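Local atomic coordinates of agglutinin (Rhizoctonia solani, PDB entry 4G9M), a protein that acts as a fungal lectin of the ricin-type beta-trefoil family, forms a domain-swapped dimer and probably binds carbohydrates. Residues F99-L113 with I125-F139. Sequence-based numbering, arbitrary orientation.
Sequences FAIEAADHRLFVLDL and IYYNNNATDNQKWKF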
ATOM      1  N   PHE B  99       7.731   1.002  -1.482  1.00 18.33           N
ATOM      2  CA  PHE B  99       6.339   1.300  -1.774  1.00 16.95           C
ATOM      3  C   PHE B  99       6.214   2.178  -3.016  1.00 15.59           C
ATOM      4  O   PHE B  99       7.035   3.067  -3.250  1.00 18.34           O
ATOM      5  CB  PHE B  99       5.705   2.052  -0.586  1.00 16.89           C
ATOM      6  CG  PHE B  99       5.604   1.238   0.694  1.00 17.11           C
ATOM      7  CD1 PHE B  99       6.666   1.167   1.583  1.00 22.03           C
ATOM      8  CD2 PHE B  99       4.439   0.540   0.988  1.00 20.14           C
ATOM      9  CE1 PHE B  99       6.569   0.419   2.755  1.00 21.89           C
ATOM     10  CE2 PHE B  99       4.340  -0.217   2.151  1.00 21.70           C
ATOM     11  CZ  PHE B  99       5.405  -0.275   3.029  1.00 24.10           C
ATOM     12  N   ALA B 100       5.167   1.944  -3.801  1.00 16.72           N
ATOM     13  CA  ALA B 100       4.777   2.887  -4.841  1.00 14.13           C
ATOM     14  C   ALA B 100       3.954   3.997  -4.210  1.00 18.34           C
ATOM     15  O   ALA B 100       3.209   3.765  -3.250  1.00 18.77           O
ATOM     16  CB  ALA B 100       3.968   2.190  -5.925  1.00 15.84           C
ATOM     17  N   ILE B 101       4.103   5.210  -4.734  1.00 16.51           N
ATOM     18  CA  ILE B 101       3.318   6.344  -4.256  1.00 16.70           C
ATOM     19  C   ILE B 101       2.406   6.798  -5.377  1.00 18.48           C
ATOM     20  O   ILE B 101       2.832   7.491  -6.305  1.00 17.12           O
ATOM     21  CB  ILE B 101       4.214   7.499  -3.782  1.00 14.42           C
ATOM     22  CG1 ILE B 101       5.128   7.006  -2.655  1.00 15.99           C
ATOM     23  CG2 ILE B 101       3.356   8.667  -3.312  1.00 16.49           C
ATOM     24  CD1 ILE B 101       6.223   7.999  -2.322  1.00 20.76           C
ATOM     25  N   GLU B 102       1.154   6.360  -5.296  1.00 15.68           N
ATOM     26  CA  GLU B 102       0.180   6.486  -6.382  1.00 15.81           C
ATOM     27  C   GLU B 102      -0.675   7.724  -6.195  1.00 16.45           C
ATOM     28  O   GLU B 102      -1.064   8.038  -5.078  1.00 20.84           O
ATOM     29  CB  GLU B 102      -0.785   5.293  -6.332  1.00 23.44           C
ATOM     30  CG  GLU B 102      -0.711   4.292  -7.442  1.00 34.22           C
ATOM     31  CD  GLU B 102      -1.745   3.188  -7.283  1.00 31.38           C
ATOM     32  OE1 GLU B 102      -2.756   3.406  -6.575  1.00 34.11           O
ATOM     33  OE2 GLU B 102      -1.548   2.105  -7.857  1.00 37.76           O
ATOM     34  N   ALA B 103      -1.007   8.420  -7.279  1.00 16.92           N
ATOM     35  CA  ALA B 103      -2.005   9.484  -7.170  1.00 15.56           C
ATOM     36  C   ALA B 103      -3.382   8.865  -6.939  1.00 20.31           C
ATOM     37  O   ALA B 103      -3.875   8.100  -7.782  1.00 21.79           O
ATOM     38  CB  ALA B 103      -2.007  10.341  -8.447  1.00 15.54           C
ATOM     39  N   ALA B 104      -4.013   9.200  -5.817  1.00 19.78           N
ATOM     40  CA  ALA B 104      -5.241   8.527  -5.392  1.00 22.88           C
ATOM     41  C   ALA B 104      -6.388   8.698  -6.382  1.00 20.85           C
ATOM     42  O   ALA B 104      -7.215   7.806  -6.541  1.00 24.09           O
ATOM     43  CB  ALA B 104      -5.660   9.008  -4.022  1.00 18.91           C
ATOM     44  N   ASP B 105      -6.423   9.850  -7.049  1.00 21.30           N
ATOM     45  CA  ASP B 105      -7.490  10.132  -8.000  1.00 19.92           C
ATOM     46  C   ASP B 105      -7.029  10.060  -9.456  1.00 25.58           C
ATOM     47  O   ASP B 105      -7.792  10.371 -10.376  1.00 27.31           O
ATOM     48  CB  ASP B 105      -8.146  11.465  -7.668  1.00 17.75           C
ATOM     49  CG  ASP B 105      -8.892  11.421  -6.331  1.00 22.82           C
ATOM     50  OD1 ASP B 105      -9.609  10.416  -6.095  1.00 27.38           O
ATOM     51  OD2 ASP B 105      -8.765  12.366  -5.527  1.00 25.21           O
ATOM     52  N   HIS B 106      -5.787   9.624  -9.650  1.00 23.82           N
ATOM     53  CA  HIS B 106      -5.251   9.309 -10.969  1.00 23.25           C
ATOM     54  C   HIS B 106      -4.362   8.079 -10.828  1.00 21.61           C
ATOM     55  O   HIS B 106      -3.149   8.182 -10.957  1.00 21.64           O
ATOM     56  CB  HIS B 106      -4.400  10.475 -11.483  1.00 27.67           C
ATOM     57  CG  HIS B 106      -5.121  11.788 -11.517  1.00 30.87           C
ATOM     58  ND1 HIS B 106      -5.329  12.556 -10.390  1.00 34.81           N
ATOM     59  CD2 HIS B 106      -5.687  12.466 -12.543  1.00 30.21           C
ATOM     60  CE1 HIS B 106      -5.988  13.650 -10.722  1.00 32.78           C
ATOM     61  NE2 HIS B 106      -6.216  13.623 -12.023  1.00 35.48           N
ATOM     62  N   ARG B 107      -4.963   6.915 -10.582  1.00 20.68           N
ATOM     63  CA  ARG B 107      -4.224   5.781 -10.019  1.00 21.98           C
ATOM     64  C   ARG B 107      -3.277   5.068 -10.984  1.00 23.31           C
ATOM     65  O   ARG B 107      -2.515   4.190 -10.568  1.00 25.66           O
ATOM     66  CB  ARG B 107      -5.184   4.756  -9.401  1.00 21.40           C
ATOM     67  CG  ARG B 107      -5.907   5.261  -8.164  1.00 25.90           C
ATOM     68  CD  ARG B 107      -6.626   4.139  -7.441  1.00 32.91           C
ATOM     69  NE  ARG B 107      -7.471   4.651  -6.364  1.00 38.90           N
ATOM     70  CZ  ARG B 107      -8.011   3.896  -5.411  1.00 46.13           C
ATOM     71  NH1 ARG B 107      -7.782   2.591  -5.386  1.00 40.23           N
ATOM     72  NH2 ARG B 107      -8.772   4.450  -4.475  1.00 51.60           N
ATOM     73  N   LEU B 108      -3.335   5.416 -12.265  1.00 21.55           N
ATOM     74  CA  LEU B 108      -2.364   4.890 -13.217  1.00 18.44           C
ATOM     75  C   LEU B 108      -1.021   5.585 -13.029  1.00 16.51           C
ATOM     76  O   LEU B 108      -0.010   5.117 -13.553  1.00 24.15           O
ATOM     77  CB  LEU B 108      -2.826   5.092 -14.670  1.00 20.84           C
ATOM     78  CG  LEU B 108      -3.940   4.208 -15.236  1.00 28.11           C
ATOM     79  CD1 LEU B 108      -4.209   4.603 -16.679  1.00 30.50           C
ATOM     80  CD2 LEU B 108      -3.589   2.731 -15.145  1.00 36.04           C
ATOM     81  N   PHE B 109      -1.020   6.692 -12.282  1.00 18.99           N
ATOM     82  CA  PHE B 109       0.184   7.513 -12.128  1.00 17.30           C
ATOM     83  C   PHE B 109       0.834   7.403 -10.766  1.00 17.40           C
ATOM     84  O   PHE B 109       0.154   7.461  -9.737  1.00 23.57           O
ATOM     85  CB  PHE B 109      -0.112   8.974 -12.460  1.00 19.06           C
ATOM     86  CG  PHE B 109      -0.507   9.175 -13.893  1.00 18.34           C
ATOM     87  CD1 PHE B 109       0.457   9.316 -14.881  1.00 23.53           C
ATOM     88  CD2 PHE B 109      -1.837   9.168 -14.257  1.00 17.59           C
ATOM     89  CE1 PHE B 109       0.092   9.469 -16.210  1.00 24.45           C
ATOM     90  CE2 PHE B 109      -2.217   9.319 -15.592  1.00 21.82           C
ATOM     91  CZ  PHE B 109      -1.242   9.469 -16.565  1.00 21.78           C
ATOM     92  N   VAL B 110       2.162   7.268 -10.781  1.00 16.06           N
ATOM     93  CA  VAL B 110       2.966   7.227  -9.561  1.00 16.11           C
ATOM     94  C   VAL B 110       4.096   8.252  -9.594  1.00 21.32           C
ATOM     95  O   VAL B 110       4.473   8.725 -10.664  1.00 17.26           O
ATOM     96  CB  VAL B 110       3.580   5.829  -9.313  1.00 19.98           C
ATOM     97  CG1 VAL B 110       2.484   4.805  -8.956  1.00 17.76           C
ATOM     98  CG2 VAL B 110       4.416   5.372 -10.498  1.00 16.10           C
ATOM     99  N   LEU B 111       4.639   8.573  -8.418  1.00 18.78           N
ATOM    100  CA  LEU B 111       5.824   9.416  -8.309  1.00 17.22           C
ATOM    101  C   LEU B 111       7.016   8.675  -8.887  1.00 21.74           C
ATOM    102  O   LEU B 111       7.300   7.537  -8.509  1.00 19.13           O
ATOM    103  CB  LEU B 111       6.109   9.796  -6.852  1.00 17.26           C
ATOM    104  CG  LEU B 111       5.549  11.142  -6.375  1.00 21.00           C
ATOM    105  CD1 LEU B 111       4.075  11.238  -6.629  1.00 21.78           C
ATOM    106  CD2 LEU B 111       5.857  11.364  -4.898  1.00 19.23           C
ATOM    107  N   ASP B 112       7.727   9.346  -9.778  1.00 16.44           N
ATOM    108  CA  ASP B 112       8.756   8.702 -10.593  1.00 16.58           C
ATOM    109  C   ASP B 112      10.025   9.545 -10.576  1.00 21.27           C
ATOM    110  O   ASP B 112       9.996  10.714 -10.919  1.00 18.68           O
ATOM    111  CB  ASP B 112       8.198   8.561 -12.023  1.00 16.61           C
ATOM    112  CG  ASP B 112       9.179   7.954 -13.001  1.00 22.57           C
ATOM    113  OD1 ASP B 112      10.332   8.426 -13.111  1.00 22.43           O
ATOM    114  OD2 ASP B 112       8.772   7.018 -13.721  1.00 21.62           O
ATOM    115  N   LEU B 113      11.150   8.961 -10.174  1.00 19.53           N
ATOM    116  CA  LEU B 113      12.421   9.663 -10.325  1.00 17.53           C
ATOM    117  C   LEU B 113      12.881   9.490 -11.774  1.00 17.90           C
ATOM    118  O   LEU B 113      13.305   8.406 -12.184  1.00 20.29           O
ATOM    119  CB  LEU B 113      13.466   9.144  -9.322  1.00 18.75           C
ATOM    120  CG  LEU B 113      14.807   9.896  -9.279  1.00 22.59           C
ATOM    121  CD1 LEU B 113      14.607  11.394  -9.043  1.00 21.10           C
ATOM    122  CD2 LEU B 113      15.683   9.322  -8.185  1.00 21.08           C
ATOM    123  N   ILE B 125       8.555  13.130 -11.322  1.00 15.99           N
ATOM    124  CA  ILE B 125       7.456  13.431 -12.234  1.00 16.69           C
ATOM    125  C   ILE B 125       6.322  12.445 -11.970  1.00 16.34           C
ATOM    126  O   ILE B 125       6.545  11.397 -11.367  1.00 18.23           O
ATOM    127  CB  ILE B 125       7.895  13.285 -13.710  1.00 21.85           C
ATOM    128  CG1 ILE B 125       8.536  11.910 -13.960  1.00 21.17           C
ATOM    129  CG2 ILE B 125       8.879  14.398 -14.104  1.00 19.87           C
ATOM    130  CD1 ILE B 125       8.794  11.595 -15.450  1.00 16.81           C
ATOM    131  N   TYR B 126       5.109  12.785 -12.400  1.00 15.92           N
ATOM    132  CA  TYR B 126       4.033  11.782 -12.452  1.00 13.90           C
ATOM    133  C   TYR B 126       4.276  10.945 -13.681  1.00 15.37           C
ATOM    134  O   TYR B 126       4.635  11.483 -14.736  1.00 18.81           O
ATOM    135  CB  TYR B 126       2.635  12.438 -12.505  1.00 17.81           C
ATOM    136  CG  TYR B 126       2.325  13.113 -11.193  1.00 13.55           C
ATOM    137  CD1 TYR B 126       1.885  12.381 -10.108  1.00 15.65           C
ATOM    138  CD2 TYR B 126       2.548  14.469 -11.021  1.00 16.59           C
ATOM    139  CE1 TYR B 126       1.657  12.994  -8.870  1.00 19.07           C
ATOM    140  CE2 TYR B 126       2.316  15.087  -9.778  1.00 15.85           C
ATOM    141  CZ  TYR B 126       1.879  14.348  -8.725  1.00 17.50           C
ATOM    142  OH  TYR B 126       1.666  14.956  -7.491  1.00 20.61           O
ATOM    143  N   TYR B 127       4.105   9.632 -13.575  1.00 17.95           N
ATOM    144  CA  TYR B 127       4.366   8.780 -14.742  1.00 16.86           C
ATOM    145  C   TYR B 127       3.616   7.476 -14.590  1.00 15.56           C
ATOM    146  O   TYR B 127       3.408   7.000 -13.480  1.00 18.45           O
ATOM    147  CB  TYR B 127       5.858   8.488 -14.850  1.00 18.34           C
ATOM    148  CG  TYR B 127       6.445   8.200 -16.229  1.00 15.96           C
ATOM    149  CD1 TYR B 127       6.416   9.152 -17.259  1.00 16.88           C
ATOM    150  CD2 TYR B 127       7.124   7.011 -16.468  1.00 20.64           C
ATOM    151  CE1 TYR B 127       7.011   8.900 -18.494  1.00 16.24           C
ATOM    152  CE2 TYR B 127       7.726   6.754 -17.704  1.00 17.49           C
ATOM    153  CZ  TYR B 127       7.660   7.695 -18.712  1.00 14.07           C
ATOM    154  OH  TYR B 127       8.278   7.440 -19.914  1.00 18.60           O
ATOM    155  N   ASN B 128       3.228   6.889 -15.712  1.00 18.01           N
ATOM    156  CA  ASN B 128       2.506   5.616 -15.700  1.00 16.33           C
ATOM    157  C   ASN B 128       3.240   4.586 -14.859  1.00 18.02           C
ATOM    158  O   ASN B 128       4.453   4.423 -14.996  1.00 19.34           O
ATOM    159  CB  ASN B 128       2.350   5.101 -17.137  1.00 18.57           C
ATOM    160  CG  ASN B 128       1.418   3.914 -17.228  1.00 21.97           C
ATOM    161  OD1 ASN B 128       0.200   4.070 -17.184  1.00 25.13           O
ATOM    162  ND2 ASN B 128       1.982   2.720 -17.363  1.00 22.57           N
ATOM    163  N   ASN B 129       2.508   3.902 -13.987  1.00 19.59           N
ATOM    164  CA  ASN B 129       3.116   2.935 -13.089  1.00 20.63           C
ATOM    165  C   ASN B 129       3.500   1.701 -13.885  1.00 18.99           C
ATOM    166  O   ASN B 129       2.642   0.934 -14.324  1.00 27.07           O
ATOM    167  CB  ASN B 129       2.161   2.567 -11.940  1.00 21.25           C
ATOM    168  CG  ASN B 129       2.831   1.730 -10.859  1.00 19.80           C
ATOM    169  OD1 ASN B 129       4.045   1.518 -10.883  1.00 21.87           O
ATOM    170  ND2 ASN B 129       2.035   1.259  -9.888  1.00 21.41           N
ATOM    171  N   ASN B 130       4.804   1.520 -14.057  1.00 18.54           N
ATOM    172  CA  ASN B 130       5.348   0.342 -14.719  1.00 19.01           C
ATOM    173  C   ASN B 130       6.041  -0.561 -13.718  1.00 19.97           C
ATOM    174  O   ASN B 130       6.620  -1.585 -14.092  1.00 24.39           O
ATOM    175  CB  ASN B 130       6.351   0.774 -15.773  1.00 16.59           C
ATOM    176  CG  ASN B 130       5.719   1.656 -16.834  1.00 20.79           C
ATOM    177  OD1 ASN B 130       4.627   1.354 -17.315  1.00 17.62           O
ATOM    178  ND2 ASN B 130       6.370   2.773 -17.160  1.00 18.32           N
ATOM    179  N   ALA B 131       5.980  -0.163 -12.450  1.00 19.22           N
ATOM    180  CA  ALA B 131       6.695  -0.833 -11.368  1.00 17.39           C
ATOM    181  C   ALA B 131       8.169  -1.070 -11.683  1.00 18.95           C
ATOM    182  O   ALA B 131       8.715  -2.132 -11.397  1.00 21.92           O
ATOM    183  CB  ALA B 131       6.007  -2.125 -10.965  1.00 26.17           C
ATOM    184  N   THR B 132       8.802  -0.082 -12.304  1.00 21.14           N
ATOM    185  CA  THR B 132      10.253  -0.044 -12.366  1.00 22.39           C
ATOM    186  C   THR B 132      10.783   0.498 -11.034  1.00 19.71           C
ATOM    187  O   THR B 132      10.062   1.190 -10.298  1.00 19.65           O
ATOM    188  CB  THR B 132      10.757   0.799 -13.565  1.00 21.45           C
ATOM    189  OG1 THR B 132      10.109   2.077 -13.567  1.00 18.70           O
ATOM    190  CG2 THR B 132      10.441   0.103 -14.885  1.00 25.12           C
ATOM    191  N   ASP B 133      12.028   0.161 -10.693  1.00 18.73           N
ATOM    192  CA  ASP B 133      12.580   0.513  -9.379  1.00 21.33           C
ATOM    193  C   ASP B 133      12.642   2.020  -9.099  1.00 17.29           C
ATOM    194  O   ASP B 133      12.603   2.432  -7.951  1.00 18.41           O
ATOM    195  CB  ASP B 133      13.962  -0.126  -9.163  1.00 23.57           C
ATOM    196  CG  ASP B 133      13.878  -1.605  -8.863  1.00 31.52           C
ATOM    197  OD1 ASP B 133      12.748  -2.135  -8.816  1.00 24.30           O
ATOM    198  OD2 ASP B 133      14.940  -2.240  -8.669  1.00 34.17           O
ATOM    199  N   ASN B 134      12.713   2.846 -10.147  1.00 21.39           N
ATOM    200  CA  ASN B 134      12.726   4.301  -9.934  1.00 19.07           C
ATOM    201  C   ASN B 134      11.344   4.834  -9.555  1.00 19.87           C
ATOM    202  O   ASN B 134      11.180   6.019  -9.242  1.00 19.09           O
ATOM    203  CB  ASN B 134      13.257   5.036 -11.159  1.00 17.92           C
ATOM    204  CG  ASN B 134      12.386   4.821 -12.379  1.00 20.59           C
ATOM    205  OD1 ASN B 134      12.055   3.682 -12.727  1.00 20.34           O
ATOM    206  ND2 ASN B 134      11.982   5.910 -13.013  1.00 20.18           N
ATOM    207  N   GLN B 135      10.353   3.941  -9.571  1.00 18.14           N
ATOM    208  CA  GLN B 135       8.996   4.295  -9.157  1.00 13.44           C
ATOM    209  C   GLN B 135       8.651   3.633  -7.822  1.00 17.33           C
ATOM    210  O   GLN B 135       7.477   3.447  -7.490  1.00 18.64           O
ATOM    211  CB  GLN B 135       7.982   3.856 -10.219  1.00 17.30           C
ATOM    212  CG  GLN B 135       8.363   4.216 -11.642  1.00 16.55           C
ATOM    213  CD  GLN B 135       7.295   3.816 -12.631  1.00 15.76           C
ATOM    214  OE1 GLN B 135       6.845   2.662 -12.648  1.00 19.70           O
ATOM    215  NE2 GLN B 135       6.856   4.774 -13.449  1.00 17.24           N
ATOM    216  N   LYS B 136       9.682   3.262  -7.063  1.00 14.00           N
ATOM    217  CA  LYS B 136       9.489   2.646  -5.750  1.00 17.24           C
ATOM    218  C   LYS B 136      10.347   3.395  -4.761  1.00 20.67           C
ATOM    219  O   LYS B 136      11.460   3.813  -5.096  1.00 18.21           O
ATOM    220  CB  LYS B 136       9.886   1.172  -5.764  1.00 17.49           C
ATOM    221  CG  LYS B 136       9.005   0.312  -6.667  1.00 17.50           C
ATOM    222  CD  LYS B 136       9.663  -1.024  -6.953  1.00 19.56           C
ATOM    223  CE  LYS B 136       9.004  -1.673  -8.165  1.00 19.67           C
ATOM    224  NZ  LYS B 136       9.841  -2.785  -8.694  1.00 23.18           N
ATOM    225  N   TRP B 137       9.833   3.547  -3.543  1.00 16.94           N
ATOM    226  CA  TRP B 137      10.485   4.375  -2.535  1.00 16.52           C
ATOM    227  C   TRP B 137      10.569   3.636  -1.212  1.00 19.79           C
ATOM    228  O   TRP B 137       9.602   3.001  -0.780  1.00 18.42           O
ATOM    229  CB  TRP B 137       9.702   5.686  -2.351  1.00 18.90           C
ATOM    230  CG  TRP B 137       9.567   6.477  -3.653  1.00 17.12           C
ATOM    231  CD1 TRP B 137       8.620   6.294  -4.632  1.00 22.16           C
ATOM    232  CD2 TRP B 137      10.410   7.543  -4.107  1.00 19.65           C
ATOM    233  NE1 TRP B 137       8.831   7.182  -5.672  1.00 18.45           N
ATOM    234  CE2 TRP B 137       9.918   7.961  -5.367  1.00 18.02           C
ATOM    235  CE3 TRP B 137      11.536   8.187  -3.574  1.00 16.77           C
ATOM    236  CZ2 TRP B 137      10.510   8.991  -6.089  1.00 16.47           C
ATOM    237  CZ3 TRP B 137      12.121   9.207  -4.290  1.00 19.29           C
ATOM    238  CH2 TRP B 137      11.597   9.610  -5.535  1.00 16.02           C
ATOM    239  N   LYS B 138      11.738   3.710  -0.576  1.00 16.39           N
ATOM    240  CA  LYS B 138      11.904   3.191   0.770  1.00 15.33           C
ATOM    241  C   LYS B 138      11.390   4.222   1.759  1.00 17.18           C
ATOM    242  O   LYS B 138      11.832   5.370   1.747  1.00 18.76           O
ATOM    243  CB  LYS B 138      13.372   2.877   1.076  1.00 22.87           C
ATOM    244  CG  LYS B 138      14.059   1.962   0.063  1.00 31.71           C
ATOM    245  CD  LYS B 138      13.422   0.591   0.038  1.00 42.26           C
ATOM    246  CE  LYS B 138      13.318   0.019   1.437  1.00 41.23           C
ATOM    247  NZ  LYS B 138      12.054  -0.735   1.608  1.00 47.54           N
ATOM    248  N   PHE B 139      10.463   3.804   2.614  1.00 18.60           N
ATOM    249  CA  PHE B 139       9.920   4.678   3.639  1.00 19.53           C
ATOM    250  C   PHE B 139      10.735   4.551   4.911  1.00 18.71           C
ATOM    251  O   PHE B 139      10.564   3.609   5.675  1.00 20.22           O
ATOM    252  CB  PHE B 139       8.445   4.359   3.891  1.00 18.14           C
ATOM    253  CG  PHE B 139       7.512   5.068   2.946  1.00 16.20           C
ATOM    254  CD1 PHE B 139       7.560   4.820   1.582  1.00 16.98           C
ATOM    255  CD2 PHE B 139       6.587   5.987   3.427  1.00 18.08           C
ATOM    256  CE1 PHE B 139       6.717   5.479   0.708  1.00 18.30           C
ATOM    257  CE2 PHE B 139       5.719   6.642   2.547  1.00 19.04           C
ATOM    258  CZ  PHE B 139       5.788   6.383   1.194  1.00 21.08           C
TER
HETATM  259  O   HOH W   1       6.108   5.632  -6.841  1.00 18.44           O
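D112 extends its carboxylate away from its own backbone N (chi1 178°), and this carries OD2 to the amide of Q135. In N134, CG sits between backbone N and carbonyl carbon (chi1 62°), which turns ND2 onto the backbone of L113. Q135 NE2 donates to D112 OD2 at 3.0 Å, on the anti side of the carboxylate. The same NE2 donates to N128 O at 2.9 Å, so one amide nitrogen joins the carboxylate to strand 125-128. Q135 OE1 takes the backbone N of N130 on a lone pair, which fixes the rotation of the amide. N134 ND2 reaches L113 O at 2.9 Å, from above the carbonyl plane, while N134 O accepts from L113 N. The Y127 ring lies alongside the carboxylate, steeply tilted to it. Q135, K136 and W137 form the QxW motif of a ricin-type beta-trefoil repeat. The hairpin of strands 109-113 and 122-128, with D112 and Y127 on one face, is consistent with a sugar-pocket position in this family, but binding here is not established. W137 is buried. Its NE1 donates to L111 O at 3.2 Å. L111 O lies in the indole plane and the bond is nearly straight (172°), but NE1 stands above the carbonyl plane. I101 CD1 lies over one indole face, 3.7 Å from W137 CD1, in a CH-pi contact. Two backbone bonds tie F99 to W137. The F99 and F139 side chains cross at about a right angle, their rings meeting obliquely with F99 CD1 3.8 Å from F139 CD1. A water accepts from I101 N and donates to L111 O and Q135 O. At the other end, V110 CG1 packs against N129 CG at 3.6 Å. N129 OD1 forms an Asx turn with A131 N, and N129 ND2 is hydrogen-bonded to OD1 of N56 of the second subunit.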